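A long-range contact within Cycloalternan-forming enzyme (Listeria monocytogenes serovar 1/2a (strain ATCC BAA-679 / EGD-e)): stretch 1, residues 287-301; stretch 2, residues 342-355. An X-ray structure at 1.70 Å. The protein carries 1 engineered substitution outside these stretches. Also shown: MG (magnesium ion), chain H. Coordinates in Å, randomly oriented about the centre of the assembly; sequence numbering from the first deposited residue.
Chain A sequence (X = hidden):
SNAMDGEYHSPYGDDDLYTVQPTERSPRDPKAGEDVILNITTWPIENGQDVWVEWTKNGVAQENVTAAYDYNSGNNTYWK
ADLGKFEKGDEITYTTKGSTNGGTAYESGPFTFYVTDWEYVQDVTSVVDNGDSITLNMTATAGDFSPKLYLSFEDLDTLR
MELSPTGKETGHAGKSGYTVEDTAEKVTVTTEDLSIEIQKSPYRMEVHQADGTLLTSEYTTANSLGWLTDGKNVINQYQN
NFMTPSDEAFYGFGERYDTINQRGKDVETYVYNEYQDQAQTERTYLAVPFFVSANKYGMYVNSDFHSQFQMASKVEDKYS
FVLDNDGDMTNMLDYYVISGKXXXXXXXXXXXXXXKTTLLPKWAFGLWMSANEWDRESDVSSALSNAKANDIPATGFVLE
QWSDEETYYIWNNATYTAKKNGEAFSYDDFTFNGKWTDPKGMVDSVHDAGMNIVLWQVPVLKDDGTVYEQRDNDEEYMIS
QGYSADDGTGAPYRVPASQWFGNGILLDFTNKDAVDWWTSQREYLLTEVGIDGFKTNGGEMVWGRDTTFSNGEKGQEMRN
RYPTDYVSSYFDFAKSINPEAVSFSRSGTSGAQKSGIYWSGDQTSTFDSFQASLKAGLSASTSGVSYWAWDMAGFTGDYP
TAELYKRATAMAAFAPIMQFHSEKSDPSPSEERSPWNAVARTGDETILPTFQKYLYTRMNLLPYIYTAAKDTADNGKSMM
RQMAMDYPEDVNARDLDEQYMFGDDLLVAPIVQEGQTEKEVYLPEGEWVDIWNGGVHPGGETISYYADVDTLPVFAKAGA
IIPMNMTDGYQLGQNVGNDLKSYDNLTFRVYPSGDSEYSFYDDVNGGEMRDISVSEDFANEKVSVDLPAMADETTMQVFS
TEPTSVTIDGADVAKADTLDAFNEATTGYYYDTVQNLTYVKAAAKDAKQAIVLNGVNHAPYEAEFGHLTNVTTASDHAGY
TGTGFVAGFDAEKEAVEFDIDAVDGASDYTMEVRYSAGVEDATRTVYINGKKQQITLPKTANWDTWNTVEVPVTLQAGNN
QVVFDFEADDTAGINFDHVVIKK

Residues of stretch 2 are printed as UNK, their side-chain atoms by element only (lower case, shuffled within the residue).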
# COMPACT_ATOMS: atom_id res chain seq x y z
N ALA A 287 0.12 -11.27 -1.79
CA ALA A 287 -1.10 -11.78 -1.15
C ALA A 287 -0.80 -12.02 0.31
O ALA A 287 0.17 -12.69 0.64
CB ALA A 287 -1.53 -13.09 -1.80
N VAL A 288 -1.66 -11.49 1.18
CA VAL A 288 -1.39 -11.51 2.63
C VAL A 288 -2.67 -11.96 3.31
O VAL A 288 -3.71 -11.39 3.05
CB VAL A 288 -1.01 -10.09 3.13
CG1 VAL A 288 -0.82 -10.11 4.65
CG2 VAL A 288 0.23 -9.54 2.41
N PRO A 289 -2.61 -12.98 4.19
CA PRO A 289 -3.84 -13.46 4.84
C PRO A 289 -4.20 -12.63 6.09
O PRO A 289 -4.28 -13.16 7.19
CB PRO A 289 -3.49 -14.92 5.20
CG PRO A 289 -2.00 -14.84 5.51
CD PRO A 289 -1.43 -13.80 4.56
N PHE A 290 -4.37 -11.33 5.89
CA PHE A 290 -4.67 -10.38 6.94
C PHE A 290 -5.68 -9.41 6.37
O PHE A 290 -5.49 -8.89 5.27
CB PHE A 290 -3.40 -9.61 7.33
CG PHE A 290 -3.63 -8.41 8.23
CD1 PHE A 290 -4.31 -8.53 9.47
CD2 PHE A 290 -3.10 -7.17 7.88
CE1 PHE A 290 -4.48 -7.42 10.30
CE2 PHE A 290 -3.27 -6.05 8.71
CZ PHE A 290 -3.96 -6.17 9.92
N PHE A 291 -6.76 -9.19 7.10
CA PHE A 291 -7.69 -8.12 6.77
C PHE A 291 -8.02 -7.26 7.97
O PHE A 291 -7.90 -7.69 9.11
CB PHE A 291 -8.98 -8.65 6.10
CG PHE A 291 -9.93 -9.38 7.02
CD1 PHE A 291 -10.81 -8.67 7.85
CD2 PHE A 291 -9.99 -10.78 7.03
CE1 PHE A 291 -11.69 -9.33 8.69
CE2 PHE A 291 -10.89 -11.45 7.86
CZ PHE A 291 -11.73 -10.72 8.69
N VAL A 292 -8.45 -6.04 7.68
CA VAL A 292 -8.93 -5.11 8.71
C VAL A 292 -10.39 -4.82 8.42
O VAL A 292 -10.73 -4.51 7.27
CB VAL A 292 -8.11 -3.81 8.69
CG1 VAL A 292 -8.75 -2.76 9.62
CG2 VAL A 292 -6.67 -4.08 9.09
N SER A 293 -11.23 -4.93 9.45
CA SER A 293 -12.64 -4.58 9.32
C SER A 293 -12.90 -3.21 9.90
O SER A 293 -12.33 -2.85 10.93
CB SER A 293 -13.52 -5.63 10.01
OG SER A 293 -14.82 -5.10 10.23
N ALA A 294 -13.79 -2.45 9.25
CA ALA A 294 -14.21 -1.18 9.80
C ALA A 294 -15.03 -1.33 11.10
O ALA A 294 -15.31 -0.34 11.77
CB ALA A 294 -14.96 -0.38 8.75
N ASN A 295 -15.37 -2.57 11.48
CA ASN A 295 -15.90 -2.87 12.81
C ASN A 295 -14.85 -2.96 13.91
O ASN A 295 -15.12 -3.43 15.02
CB ASN A 295 -16.83 -4.09 12.79
CG ASN A 295 -18.16 -3.77 12.13
OD1 ASN A 295 -18.35 -2.65 11.65
ND2 ASN A 295 -19.06 -4.74 12.07
N LYS A 296 -13.63 -2.51 13.58
CA LYS A 296 -12.57 -2.23 14.57
C LYS A 296 -11.82 -3.48 15.06
O LYS A 296 -11.48 -3.60 16.25
CB LYS A 296 -13.09 -1.40 15.75
CG LYS A 296 -13.74 -0.09 15.34
CD LYS A 296 -14.03 0.76 16.56
CE LYS A 296 -14.69 2.05 16.10
NZ LYS A 296 -15.02 2.94 17.24
N TYR A 297 -11.55 -4.39 14.13
CA TYR A 297 -10.65 -5.50 14.43
C TYR A 297 -9.94 -5.89 13.14
O TYR A 297 -10.40 -5.59 12.03
CB TYR A 297 -11.40 -6.70 15.05
CG TYR A 297 -12.31 -7.37 14.05
CD1 TYR A 297 -13.60 -6.89 13.84
CD2 TYR A 297 -11.87 -8.44 13.28
CE1 TYR A 297 -14.44 -7.45 12.88
CE2 TYR A 297 -12.69 -9.03 12.30
CZ TYR A 297 -13.98 -8.52 12.13
OH TYR A 297 -14.78 -9.07 11.18
N GLY A 298 -8.80 -6.57 13.30
CA GLY A 298 -8.13 -7.25 12.21
C GLY A 298 -8.13 -8.75 12.47
O GLY A 298 -8.28 -9.19 13.61
N MET A 299 -7.97 -9.53 11.40
CA MET A 299 -7.82 -10.98 11.55
C MET A 299 -6.64 -11.40 10.71
O MET A 299 -6.58 -11.06 9.54
CB MET A 299 -9.08 -11.73 11.06
CG MET A 299 -8.99 -13.26 11.23
SD MET A 299 -10.56 -14.11 10.90
CE MET A 299 -11.54 -13.59 12.31
N TYR A 300 -5.73 -12.15 11.31
CA TYR A 300 -4.53 -12.63 10.64
C TYR A 300 -4.47 -14.13 10.78
O TYR A 300 -4.42 -14.64 11.90
CB TYR A 300 -3.27 -11.96 11.22
CG TYR A 300 -1.97 -12.56 10.70
CD1 TYR A 300 -1.76 -12.72 9.32
CD2 TYR A 300 -0.97 -12.98 11.59
CE1 TYR A 300 -0.57 -13.28 8.84
CE2 TYR A 300 0.22 -13.53 11.11
CZ TYR A 300 0.40 -13.68 9.74
OH TYR A 300 1.56 -14.22 9.25
N VAL A 301 -4.47 -14.85 9.66
CA VAL A 301 -4.32 -16.32 9.70
C VAL A 301 -2.84 -16.57 9.46
O VAL A 301 -2.33 -16.29 8.37
CB VAL A 301 -5.22 -17.05 8.67
CG1 VAL A 301 -4.98 -18.57 8.66
CG2 VAL A 301 -6.69 -16.77 8.97
N UNK A 342 -6.98 2.33 17.63
CA UNK A 342 -7.65 2.76 16.40
C UNK A 342 -7.24 1.83 15.24
O UNK A 342 -6.53 0.85 15.47
c UNK A 342 -5.93 4.61 15.89
o UNK A 342 -5.13 3.80 15.37
c UNK A 342 -7.40 4.26 16.11
o UNK A 342 -5.59 5.79 16.15
N UNK A 343 -7.66 2.12 14.00
CA UNK A 343 -7.41 1.18 12.90
C UNK A 343 -5.93 1.06 12.56
O UNK A 343 -5.44 -0.02 12.21
c UNK A 343 -9.68 1.69 11.84
n UNK A 343 -10.70 -0.40 11.17
c UNK A 343 -8.17 1.56 11.62
o UNK A 343 -10.51 0.02 13.36
c UNK A 343 -10.33 0.36 12.19
N UNK A 344 -5.22 2.19 12.68
CA UNK A 344 -3.81 2.18 12.40
C UNK A 344 -3.01 1.44 13.45
O UNK A 344 -1.98 0.82 13.15
o UNK A 344 -3.86 3.64 9.89
c UNK A 344 -3.92 4.23 10.97
c UNK A 344 -3.31 3.60 12.20
n UNK A 344 -4.57 5.39 11.14
N UNK A 345 -3.53 1.47 14.68
CA UNK A 345 -2.95 0.69 15.77
C UNK A 345 -3.16 -0.81 15.56
O UNK A 345 -2.30 -1.62 15.96
o UNK A 345 -1.45 0.77 18.17
c UNK A 345 -3.53 1.12 17.11
c UNK A 345 -2.69 0.64 18.27
o UNK A 345 -3.27 0.15 19.25
N UNK A 346 -4.27 -1.19 14.91
CA UNK A 346 -4.49 -2.60 14.55
C UNK A 346 -3.40 -3.04 13.58
O UNK A 346 -2.78 -4.10 13.76
c UNK A 346 -6.03 -4.20 13.28
c UNK A 346 -6.95 -2.68 15.11
c UNK A 346 -5.91 -2.84 13.98
c UNK A 346 -8.39 -2.60 14.62
N UNK A 347 -3.12 -2.20 12.58
CA UNK A 347 -2.00 -2.45 11.66
C UNK A 347 -0.66 -2.54 12.39
O UNK A 347 0.14 -3.45 12.11
c UNK A 347 -3.30 -1.52 9.76
c UNK A 347 -0.83 -1.77 9.51
c UNK A 347 -1.97 -1.44 10.49
N UNK A 348 -0.41 -1.62 13.33
CA UNK A 348 0.79 -1.71 14.14
C UNK A 348 0.91 -3.06 14.85
O UNK A 348 1.98 -3.68 14.84
c UNK A 348 0.89 -0.57 15.15
o UNK A 348 3.26 -0.41 15.31
n UNK A 348 2.12 -0.88 17.20
c UNK A 348 2.19 -0.59 15.90
N UNK A 349 -0.19 -3.51 15.46
CA UNK A 349 -0.18 -4.81 16.17
C UNK A 349 0.11 -5.96 15.23
O UNK A 349 0.85 -6.88 15.58
n UNK A 349 -2.86 -3.82 18.59
c UNK A 349 -1.63 -4.01 18.09
o UNK A 349 -0.65 -3.39 18.51
c UNK A 349 -1.48 -5.01 16.97
N UNK A 350 -0.44 -5.90 14.02
CA UNK A 350 -0.13 -6.87 12.99
C UNK A 350 1.38 -6.86 12.70
O UNK A 350 1.99 -7.92 12.56
c UNK A 350 -0.18 -9.34 9.22
c UNK A 350 0.77 -7.27 8.41
c UNK A 350 -0.67 -8.68 10.33
c UNK A 350 0.25 -6.61 9.54
o UNK A 350 1.07 -9.29 7.19
c UNK A 350 -0.47 -7.30 10.51
c UNK A 350 -0.99 -6.60 11.74
c UNK A 350 0.54 -8.63 8.26
N UNK A 351 1.98 -5.68 12.61
CA UNK A 351 3.43 -5.60 12.35
C UNK A 351 4.27 -6.07 13.54
O UNK A 351 5.42 -6.49 13.36
c UNK A 351 3.90 -4.22 11.85
c UNK A 351 3.16 -3.84 10.57
o UNK A 351 3.73 -3.25 12.89
N UNK A 352 3.70 -6.02 14.74
CA UNK A 352 4.37 -6.65 15.89
C UNK A 352 4.53 -8.15 15.63
O UNK A 352 5.54 -8.76 16.03
c UNK A 352 3.59 -5.10 17.73
c UNK A 352 3.56 -6.50 17.17
o UNK A 352 4.54 -4.32 17.50
o UNK A 352 2.64 -4.78 18.45
N UNK A 353 3.55 -8.73 14.96
CA UNK A 353 3.52 -10.17 14.73
C UNK A 353 4.41 -10.54 13.53
O UNK A 353 5.17 -11.51 13.61
c UNK A 353 1.24 -10.46 15.82
c UNK A 353 -0.26 -10.45 15.55
c UNK A 353 2.08 -10.70 14.55
c UNK A 353 2.09 -12.19 14.17
N UNK A 354 4.32 -9.78 12.45
CA UNK A 354 4.89 -10.20 11.16
C UNK A 354 6.09 -9.38 10.71
O UNK A 354 6.73 -9.72 9.70
c UNK A 354 3.85 -10.17 10.01
c UNK A 354 2.64 -11.04 10.37
o UNK A 354 3.42 -8.81 9.80
N UNK A 355 6.39 -8.30 11.43
CA UNK A 355 7.58 -7.50 11.13
C UNK A 355 7.27 -6.06 10.79
O UNK A 355 6.30 -5.76 10.10
MG MG H . -0.23 -2.45 20.41
O HOH W 1 0.25 -0.72 19.51
O HOH W 2 -2.13 -1.73 20.71
O HOH W 3 1.69 -3.07 20.21
O HOH W 4 0.39 -1.65 22.27
O HOH W 5 -0.87 -4.27 21.25

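Position 342 has two side-chain carbons, the second carrying two oxygens, and touches nothing on stretch 1. This is D342, whose OD1 accepts from N of position 345 at 2.9 Å, capping the helix.

Position 343 has three carbons in a row, the last bearing one oxygen and one nitrogen: Q343. It leaves the helix sideways, yet its end comes nearer the strands: NE2 donates to S293 O at 3.0 Å, and OE1 lies 3.3 Å from K296 CA.

Position 344, two carbons ending in one oxygen and one nitrogen, is out of reach: N344. Position 345, two carbons ending in two oxygens, also faces elsewhere, each oxygen accepting from a magnesium-bound water: D345.

Position 346 has four carbons, forked at the first, one arm two carbons long: I346. Its CG2 is 3.6 Å from G298 N and its CD1 3.6 Å from K296 C. Glycine makes this possible, since an ideal CB on G298 would sit 2.9 Å from I346 CG2, a clash.

Position 347, one carbon carrying two more, is V347; its CG2 meets V292 CG2 at 4.3 Å. Position 348, two carbons with one oxygen and one nitrogen, makes no contact with stretch 1: N348, whose ND2 donates to a magnesium-bound water. Nor do 349, 351 and 352 touch stretch 1. Position 349 has the same atoms as 348: N349, whose OD1 binds MG at 2.2 Å.

Position 350 is one carbon, then a six-carbon ring bearing an oxygen: Y350. Its ring stacks offset on F290, centroids 3.9 Å apart and planes at 3°, while its edge meets the face of Y300. Its OH reaches V288 CG1 at 3.3 Å.

Position 351, one carbon carrying an oxygen and a carbon, is T351, whose OG1 donates to N348 O. Position 352, two carbons ending in two oxygens, is D352; its OD2 accepts from another magnesium-bound water.

Position 353, four carbons forked like 346, is I353, with CG2 3.8 Å from Y300 CE2. Position 354, atoms as in 351, is T354; its CG2 lies 3.5 Å from Y300 CZ. Position 355 has no side chain and positive phi; a CB would jam against the preceding carbonyl O, so glycine suits the spot: G355, the first residue past the helix.

I346, Y350, I353 and T354 point toward the strands, with Q343 and V347 reaching them from the side; D345, N348, N349 and D352 serve the hydrated magnesium. One amide hydrogen bond ties the helix start to the end of strand 290-293, a glycine admits isoleucine close to the backbone, and one tyrosine engages two aromatic rings, by face and by edge.

Stretch 2, residues 342-355: DQNDIVNNYTDITG
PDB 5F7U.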